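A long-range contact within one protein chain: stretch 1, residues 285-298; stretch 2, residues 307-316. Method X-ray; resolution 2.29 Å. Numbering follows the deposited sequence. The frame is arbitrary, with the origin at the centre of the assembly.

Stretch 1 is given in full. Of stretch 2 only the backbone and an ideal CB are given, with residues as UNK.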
ATOM      1  N   LEU A 285     -18.889 -32.430 -19.272  1.00 43.03           N
ATOM      2  CA  LEU A 285     -20.270 -32.521 -19.734  1.00 36.81           C
ATOM      3  C   LEU A 285     -20.324 -32.846 -21.223  1.00 32.87           C
ATOM      4  O   LEU A 285     -21.070 -33.737 -21.643  1.00 30.25           O
ATOM      5  CB  LEU A 285     -20.986 -31.210 -19.415  1.00 30.61           C
ATOM      6  CG  LEU A 285     -22.494 -31.085 -19.537  1.00 41.20           C
ATOM      7  CD1 LEU A 285     -23.207 -32.144 -18.682  1.00 39.59           C
ATOM      8  CD2 LEU A 285     -22.886 -29.658 -19.118  1.00 37.48           C
ATOM      9  N   LEU A 286     -19.496 -32.169 -22.024  1.00 33.14           N
ATOM     10  CA  LEU A 286     -19.428 -32.451 -23.456  1.00 39.33           C
ATOM     11  C   LEU A 286     -18.923 -33.860 -23.758  1.00 45.84           C
ATOM     12  O   LEU A 286     -19.340 -34.461 -24.751  1.00 47.11           O
ATOM     13  CB  LEU A 286     -18.530 -31.429 -24.135  1.00 33.34           C
ATOM     14  CG  LEU A 286     -18.347 -31.576 -25.635  1.00 43.66           C
ATOM     15  CD1 LEU A 286     -19.632 -31.202 -26.363  1.00 42.15           C
ATOM     16  CD2 LEU A 286     -17.184 -30.698 -26.063  1.00 42.59           C
ATOM     17  N   LYS A 287     -18.015 -34.400 -22.940  1.00 42.57           N
ATOM     18  CA  LYS A 287     -17.483 -35.729 -23.231  1.00 37.14           C
ATOM     19  C   LYS A 287     -18.513 -36.814 -22.953  1.00 42.92           C
ATOM     20  O   LYS A 287     -18.628 -37.771 -23.722  1.00 49.49           O
ATOM     21  CB  LYS A 287     -16.216 -35.997 -22.418  1.00 39.26           C
ATOM     22  CG  LYS A 287     -15.581 -37.366 -22.701  1.00 38.85           C
ATOM     23  CD  LYS A 287     -15.136 -37.504 -24.173  1.00 41.61           C
ATOM     24  CE  LYS A 287     -14.193 -38.704 -24.362  1.00 52.50           C
ATOM     25  NZ  LYS A 287     -13.772 -38.932 -25.775  1.00 59.48           N
ATOM     26  N   GLU A 288     -19.262 -36.688 -21.856  1.00 39.78           N
ATOM     27  CA  GLU A 288     -20.251 -37.697 -21.491  1.00 37.45           C
ATOM     28  C   GLU A 288     -21.435 -37.719 -22.463  1.00 50.28           C
ATOM     29  O   GLU A 288     -21.849 -38.789 -22.926  1.00 49.30           O
ATOM     30  CB  GLU A 288     -20.715 -37.444 -20.057  1.00 29.79           C
ATOM     31  CG  GLU A 288     -19.572 -37.581 -19.071  1.00 44.39           C
ATOM     32  CD  GLU A 288     -19.964 -37.246 -17.648  1.00 58.23           C
ATOM     33  OE1 GLU A 288     -20.939 -36.486 -17.468  1.00 67.72           O
ATOM     34  OE2 GLU A 288     -19.289 -37.747 -16.716  1.00 57.98           O
ATOM     35  N   LYS A 289     -21.987 -36.548 -22.804  1.00 50.85           N
ATOM     36  CA  LYS A 289     -23.220 -36.515 -23.597  1.00 45.87           C
ATOM     37  C   LYS A 289     -22.963 -36.726 -25.086  1.00 37.83           C
ATOM     38  O   LYS A 289     -23.771 -37.359 -25.774  1.00 38.38           O
ATOM     39  CB  LYS A 289     -23.954 -35.193 -23.369  1.00 43.09           C
ATOM     40  CG  LYS A 289     -24.330 -34.952 -21.913  1.00 47.59           C
ATOM     41  CD  LYS A 289     -25.385 -35.966 -21.492  1.00 55.17           C
ATOM     42  CE  LYS A 289     -25.761 -35.799 -20.035  1.00 57.42           C
ATOM     43  NZ  LYS A 289     -25.999 -37.106 -19.377  1.00 64.46           N
ATOM     44  N   THR A 290     -21.893 -36.164 -25.615  1.00 44.20           N
ATOM     45  CA  THR A 290     -21.475 -36.422 -26.979  1.00 41.09           C
ATOM     46  C   THR A 290     -20.238 -37.311 -26.909  1.00 51.08           C
ATOM     47  O   THR A 290     -19.882 -37.827 -25.848  1.00 60.20           O
ATOM     48  CB  THR A 290     -21.216 -35.107 -27.716  1.00 33.04           C
ATOM     49  OG1 THR A 290     -19.926 -34.605 -27.358  1.00 43.08           O
ATOM     50  CG2 THR A 290     -22.268 -34.067 -27.341  1.00 32.62           C
ATOM     51  N   GLY A 291     -19.565 -37.494 -28.031  1.00 44.56           N
ATOM     52  CA  GLY A 291     -18.298 -38.188 -27.975  1.00 47.98           C
ATOM     53  C   GLY A 291     -17.096 -37.276 -27.964  1.00 45.37           C
ATOM     54  O   GLY A 291     -15.963 -37.772 -27.977  1.00 38.92           O
ATOM     55  N   LEU A 292     -17.307 -35.962 -27.918  1.00 40.87           N
ATOM     56  CA  LEU A 292     -16.314 -34.997 -28.358  1.00 41.83           C
ATOM     57  C   LEU A 292     -15.442 -34.513 -27.205  1.00 48.35           C
ATOM     58  O   LEU A 292     -15.865 -34.465 -26.042  1.00 42.01           O
ATOM     59  CB  LEU A 292     -17.000 -33.809 -29.032  1.00 44.69           C
ATOM     60  CG  LEU A 292     -18.118 -34.195 -30.005  1.00 43.40           C
ATOM     61  CD1 LEU A 292     -18.743 -32.965 -30.631  1.00 43.97           C
ATOM     62  CD2 LEU A 292     -17.595 -35.132 -31.077  1.00 45.02           C
ATOM     63  N   ASP A 293     -14.203 -34.159 -27.551  1.00 43.99           N
ATOM     64  CA  ASP A 293     -13.232 -33.626 -26.609  1.00 35.39           C
ATOM     65  C   ASP A 293     -13.181 -32.110 -26.720  1.00 34.49           C
ATOM     66  O   ASP A 293     -13.123 -31.568 -27.829  1.00 41.50           O
ATOM     67  CB  ASP A 293     -11.839 -34.195 -26.877  1.00 42.45           C
ATOM     68  CG  ASP A 293     -11.674 -35.602 -26.366  1.00 42.62           C
ATOM     69  OD1 ASP A 293     -10.863 -36.334 -26.962  1.00 41.73           O
ATOM     70  OD2 ASP A 293     -12.343 -35.975 -25.375  1.00 43.92           O
ATOM     71  N   LEU A 294     -13.192 -31.434 -25.573  1.00 31.50           N
ATOM     72  CA  LEU A 294     -12.914 -30.003 -25.487  1.00 33.96           C
ATOM     73  C   LEU A 294     -11.475 -29.805 -25.005  1.00 36.07           C
ATOM     74  O   LEU A 294     -11.171 -30.046 -23.827  1.00 36.20           O
ATOM     75  CB  LEU A 294     -13.894 -29.317 -24.544  1.00 32.00           C
ATOM     76  CG  LEU A 294     -13.583 -27.832 -24.449  1.00 34.46           C
ATOM     77  CD1 LEU A 294     -13.789 -27.204 -25.832  1.00 24.23           C
ATOM     78  CD2 LEU A 294     -14.423 -27.169 -23.376  1.00 26.99           C
ATOM     79  N   ASN A 295     -10.598 -29.357 -25.909  1.00 27.73           N
ATOM     80  CA  ASN A 295      -9.164 -29.270 -25.658  1.00 28.61           C
ATOM     81  C   ASN A 295      -8.674 -27.824 -25.690  1.00 30.41           C
ATOM     82  O   ASN A 295      -9.217 -26.980 -26.410  1.00 21.84           O
ATOM     83  CB  ASN A 295      -8.372 -30.075 -26.705  1.00 37.90           C
ATOM     84  CG  ASN A 295      -8.645 -31.576 -26.637  1.00 34.75           C
ATOM     85  OD1 ASN A 295      -8.859 -32.222 -27.664  1.00 28.42           O
ATOM     86  ND2 ASN A 295      -8.641 -32.133 -25.421  1.00 27.02           N
ATOM     87  N   LEU A 296      -7.628 -27.556 -24.906  1.00 22.12           N
ATOM     88  CA  LEU A 296      -6.817 -26.350 -25.048  1.00 28.88           C
ATOM     89  C   LEU A 296      -5.636 -26.629 -25.983  1.00 40.69           C
ATOM     90  O   LEU A 296      -4.852 -27.557 -25.735  1.00 37.53           O
ATOM     91  CB  LEU A 296      -6.313 -25.886 -23.687  1.00 23.15           C
ATOM     92  CG  LEU A 296      -5.532 -24.574 -23.695  1.00 28.87           C
ATOM     93  CD1 LEU A 296      -6.462 -23.443 -24.007  1.00 25.79           C
ATOM     94  CD2 LEU A 296      -4.839 -24.366 -22.366  1.00 36.09           C
ATOM     95  N   ILE A 297      -5.499 -25.824 -27.048  1.00 37.86           N
ATOM     96  CA  ILE A 297      -4.426 -25.987 -28.030  1.00 38.51           C
ATOM     97  C   ILE A 297      -3.733 -24.649 -28.308  1.00 33.86           C
ATOM     98  O   ILE A 297      -4.277 -23.566 -28.079  1.00 28.28           O
ATOM     99  CB  ILE A 297      -4.930 -26.595 -29.365  1.00 34.95           C
ATOM    100  CG1 ILE A 297      -6.045 -25.736 -29.964  1.00 31.20           C
ATOM    101  CG2 ILE A 297      -5.416 -28.018 -29.189  1.00 27.51           C
ATOM    102  CD1 ILE A 297      -6.079 -25.743 -31.462  1.00 30.83           C
ATOM    103  N   LYS A 298      -2.515 -24.736 -28.828  1.00 37.73           N
ATOM    104  CA  LYS A 298      -1.807 -23.549 -29.287  1.00 35.66           C
ATOM    105  C   LYS A 298      -2.173 -23.281 -30.735  1.00 39.98           C
ATOM    106  O   LYS A 298      -2.236 -24.202 -31.550  1.00 48.66           O
ATOM    107  CB  LYS A 298      -0.296 -23.714 -29.170  1.00 27.38           C
ATOM    108  CG  LYS A 298       0.241 -23.920 -27.782  1.00 21.00           C
ATOM    109  CD  LYS A 298       1.747 -24.113 -27.885  1.00 24.46           C
ATOM    110  CE  LYS A 298       2.450 -23.992 -26.555  1.00 29.53           C
ATOM    111  NZ  LYS A 298       3.930 -24.182 -26.720  1.00 34.03           N
ATOM    112  N   UNK A 307      -0.926 -17.301 -29.005  1.00 29.82           N
ATOM    113  CA  UNK A 307      -2.335 -17.262 -28.595  1.00 28.18           C
ATOM    114  C   UNK A 307      -2.906 -18.668 -28.562  1.00 38.73           C
ATOM    115  O   UNK A 307      -2.566 -19.514 -29.386  1.00 42.52           O
ATOM    116  CB  UNK A 307      -3.155 -16.379 -29.538  1.00 28.18           C
ATOM    117  N   UNK A 308      -3.761 -18.922 -27.582  1.00 38.41           N
ATOM    118  CA  UNK A 308      -4.311 -20.247 -27.370  1.00 37.18           C
ATOM    119  C   UNK A 308      -5.762 -20.293 -27.833  1.00 36.20           C
ATOM    120  O   UNK A 308      -6.469 -19.282 -27.816  1.00 35.26           O
ATOM    121  CB  UNK A 308      -4.202 -20.646 -25.897  1.00 37.18           C
ATOM    122  N   UNK A 309      -6.192 -21.480 -28.254  1.00 32.14           N
ATOM    123  CA  UNK A 309      -7.551 -21.699 -28.717  1.00 33.25           C
ATOM    124  C   UNK A 309      -8.159 -22.869 -27.971  1.00 28.18           C
ATOM    125  O   UNK A 309      -7.449 -23.723 -27.429  1.00 30.35           O
ATOM    126  CB  UNK A 309      -7.583 -21.945 -30.227  1.00 33.25           C
ATOM    127  N   UNK A 310      -9.492 -22.897 -27.973  1.00 29.85           N
ATOM    128  CA  UNK A 310     -10.272 -24.077 -27.634  1.00 28.87           C
ATOM    129  C   UNK A 310     -10.580 -24.863 -28.905  1.00 37.22           C
ATOM    130  O   UNK A 310     -10.687 -24.302 -30.002  1.00 34.74           O
ATOM    131  CB  UNK A 310     -11.562 -23.689 -26.909  1.00 28.87           C
ATOM    132  N   UNK A 311     -10.732 -26.176 -28.750  1.00 36.69           N
ATOM    133  CA  UNK A 311     -10.876 -27.053 -29.900  1.00 38.68           C
ATOM    134  C   UNK A 311     -11.842 -28.178 -29.574  1.00 39.63           C
ATOM    135  O   UNK A 311     -11.657 -28.889 -28.582  1.00 42.11           O
ATOM    136  CB  UNK A 311      -9.519 -27.616 -30.329  1.00 38.68           C
ATOM    137  N   UNK A 312     -12.864 -28.342 -30.405  1.00 39.00           N
ATOM    138  CA  UNK A 312     -13.800 -29.452 -30.285  1.00 41.05           C
ATOM    139  C   UNK A 312     -13.360 -30.518 -31.277  1.00 44.57           C
ATOM    140  O   UNK A 312     -13.391 -30.302 -32.492  1.00 47.97           O
ATOM    141  CB  UNK A 312     -15.242 -29.009 -30.539  1.00 41.05           C
ATOM    142  N   UNK A 313     -12.936 -31.667 -30.757  1.00 50.11           N
ATOM    143  CA  UNK A 313     -12.296 -32.701 -31.553  1.00 42.21           C
ATOM    144  C   UNK A 313     -12.987 -34.038 -31.337  1.00 45.53           C
ATOM    145  O   UNK A 313     -13.471 -34.342 -30.242  1.00 45.62           O
ATOM    146  CB  UNK A 313     -10.809 -32.805 -31.207  1.00 42.21           C
ATOM    147  N   UNK A 314     -13.033 -34.834 -32.405  1.00 54.35           N
ATOM    148  CA  UNK A 314     -13.502 -36.206 -32.324  1.00 48.78           C
ATOM    149  C   UNK A 314     -12.294 -37.104 -32.168  1.00 49.55           C
ATOM    150  O   UNK A 314     -11.426 -37.103 -33.054  1.00 50.40           O
ATOM    151  CB  UNK A 314     -14.326 -36.593 -33.554  1.00 48.78           C
ATOM    152  N   UNK A 315     -12.175 -37.873 -31.074  1.00 51.66           N
ATOM    153  CA  UNK A 315     -10.975 -38.699 -30.891  1.00 50.30           C
ATOM    154  C   UNK A 315     -10.994 -39.966 -31.743  1.00 57.70           C
ATOM    155  O   UNK A 315      -9.949 -40.398 -32.240  1.00 54.30           O
ATOM    156  CB  UNK A 315     -10.827 -39.081 -29.417  1.00 50.30           C
ATOM    157  N   UNK A 316     -12.168 -40.569 -31.929  1.00 63.26           N
ATOM    158  CA  UNK A 316     -12.251 -41.761 -32.758  1.00 68.08           C
ATOM    159  C   UNK A 316     -12.116 -41.409 -34.238  1.00 70.78           C
ATOM    160  O   UNK A 316     -12.276 -40.259 -34.653  1.00 66.15           O
ATOM    161  CB  UNK A 316     -13.571 -42.492 -32.505  1.00 68.08           C
TER

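Stretch 1 ends a helix at Lys 289, turns, and runs as a strand from Asp 293 to Lys 298; the backbone of stretch 2 lies antiparallel to it, so CB atoms alternate between the two faces of the sheet.

Position 307 precedes the pairing. Its CB points away and meets nothing of stretch 1, and phi of -58° and psi of 143° suit many residues, proline included. It is Pro 307.

At 308, opposite Lys 298, the ideal CB lies 4.1 Å from Leu 296 CD1, on the face of Leu 294 and Leu 296. An aliphatic chain suits it. Leu 308 fits, its CD2 3.6 Å from Lys 298 CG.

Position 309 pairs with Ile 297: its N donates to Ile 297 O (2.8 Å) and its O accepts from Ile 297 N (2.9 Å), so proline is disfavoured. The CB sits 4.1 Å from Ile 297 CG1, and valine, isoleucine or leucine would serve. It is Leu 309.

At 310 the CB returns to the leucine face, 4.3 Å from Leu 294 CD1. Apolar residues are again favoured. Leu 310 reaches Leu 296 CD1 with its CD2, at 4.2 Å.

Position 311 hydrogen-bonds through its N to Asn 295 O and through its O to Asn 295 N, both 2.9 Å. Its CB is 4.0 Å from Ile 297 CG1, while Asn 295 adds an amide, so either an apolar chain or a long polar one could fit. It is Glu 311. Its OE1 packs 3.4 Å from Ile 297 CG2; at 3.5 Å from Asn 295 OD1 it forms no hydrogen bond, both atoms being acceptors.

The CB of 312 faces Leu 286, Leu 292 and Leu 294, an apolar setting for a branched aliphatic residue. Ile 312 uses both branches: CG2 lies 3.8 Å from Leu 292 CD1 and CG1 4.3 Å from Leu 294 CD1.

Position 313 closes the ladder, its N and O hydrogen-bonded to Asp 293 O (2.9 Å) and N (2.8 Å). The CB is 4.1 Å from Asn 295 OD1; small or polar residues are plausible. Ala 313 adds just a methyl.

At 314 the CB points away, leaving the choice wide; Asn 314 OD1 weakly accepts from the backbone N of 316, 3.1 Å away.

Position 315 points toward Lys 287 and Asp 293, themselves salt-bridged, so a polar residue might be guessed; phi of -78° also permits proline. Pro 315 lays its CG 3.3 Å from Asp 293 OD1.

Position 316 meets nothing of stretch 1; it is Ser 316, poorly ordered.

Stretch 2, residues 307-316: PLLLEIANPS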
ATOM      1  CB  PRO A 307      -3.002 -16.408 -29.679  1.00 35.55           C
ATOM      2  CG  PRO A 307      -1.885 -15.553 -30.242  1.00 35.64           C
ATOM      3  CD  PRO A 307      -0.628 -16.384 -30.121  1.00 30.45           C
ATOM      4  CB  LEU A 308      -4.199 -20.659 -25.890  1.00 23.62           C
ATOM      5  CG  LEU A 308      -2.776 -20.645 -25.321  1.00 18.86           C
ATOM      6  CD1 LEU A 308      -2.788 -21.149 -23.914  1.00 18.23           C
ATOM      7  CD2 LEU A 308      -1.801 -21.470 -26.178  1.00 16.60           C
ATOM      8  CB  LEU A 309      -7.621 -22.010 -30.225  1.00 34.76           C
ATOM      9  CG  LEU A 309      -6.718 -21.215 -31.159  1.00 40.97           C
ATOM     10  CD1 LEU A 309      -6.732 -21.860 -32.526  1.00 39.02           C
ATOM     11  CD2 LEU A 309      -7.222 -19.790 -31.241  1.00 46.36           C
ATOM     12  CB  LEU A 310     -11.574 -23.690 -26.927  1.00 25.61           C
ATOM     13  CG  LEU A 310     -11.426 -22.919 -25.615  1.00 35.53           C
ATOM     14  CD1 LEU A 310     -12.809 -22.572 -25.067  1.00 44.42           C
ATOM     15  CD2 LEU A 310     -10.623 -23.704 -24.580  1.00 26.90           C
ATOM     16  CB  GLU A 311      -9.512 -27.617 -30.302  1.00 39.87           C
ATOM     17  CG  GLU A 311      -9.570 -28.787 -31.251  1.00 44.54           C
ATOM     18  CD  GLU A 311      -8.263 -29.547 -31.297  1.00 44.49           C
ATOM     19  OE1 GLU A 311      -7.852 -30.087 -30.240  1.00 45.25           O
ATOM     20  OE2 GLU A 311      -7.640 -29.576 -32.382  1.00 41.95           O
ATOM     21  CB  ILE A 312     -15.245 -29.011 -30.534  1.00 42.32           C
ATOM     22  CG1 ILE A 312     -15.559 -27.775 -29.696  1.00 41.94           C
ATOM     23  CG2 ILE A 312     -16.222 -30.137 -30.173  1.00 37.35           C
ATOM     24  CD1 ILE A 312     -16.963 -27.261 -29.906  1.00 48.41           C
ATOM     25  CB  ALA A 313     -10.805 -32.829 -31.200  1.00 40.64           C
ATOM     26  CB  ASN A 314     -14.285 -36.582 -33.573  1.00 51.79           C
ATOM     27  CG  ASN A 314     -14.764 -38.023 -33.554  1.00 52.96           C
ATOM     28  OD1 ASN A 314     -14.535 -38.752 -32.595  1.00 48.17           O
ATOM     29  ND2 ASN A 314     -15.454 -38.433 -34.614  1.00 51.80           N
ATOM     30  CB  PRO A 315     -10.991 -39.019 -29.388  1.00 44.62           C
ATOM     31  CG  PRO A 315     -12.340 -38.532 -28.856  1.00 43.56           C
ATOM     32  CD  PRO A 315     -13.171 -38.109 -30.015  1.00 48.57           C
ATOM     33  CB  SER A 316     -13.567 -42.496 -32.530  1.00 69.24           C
ATOM     34  OG  SER A 316     -13.622 -43.648 -33.352  1.00 76.22           O
TER
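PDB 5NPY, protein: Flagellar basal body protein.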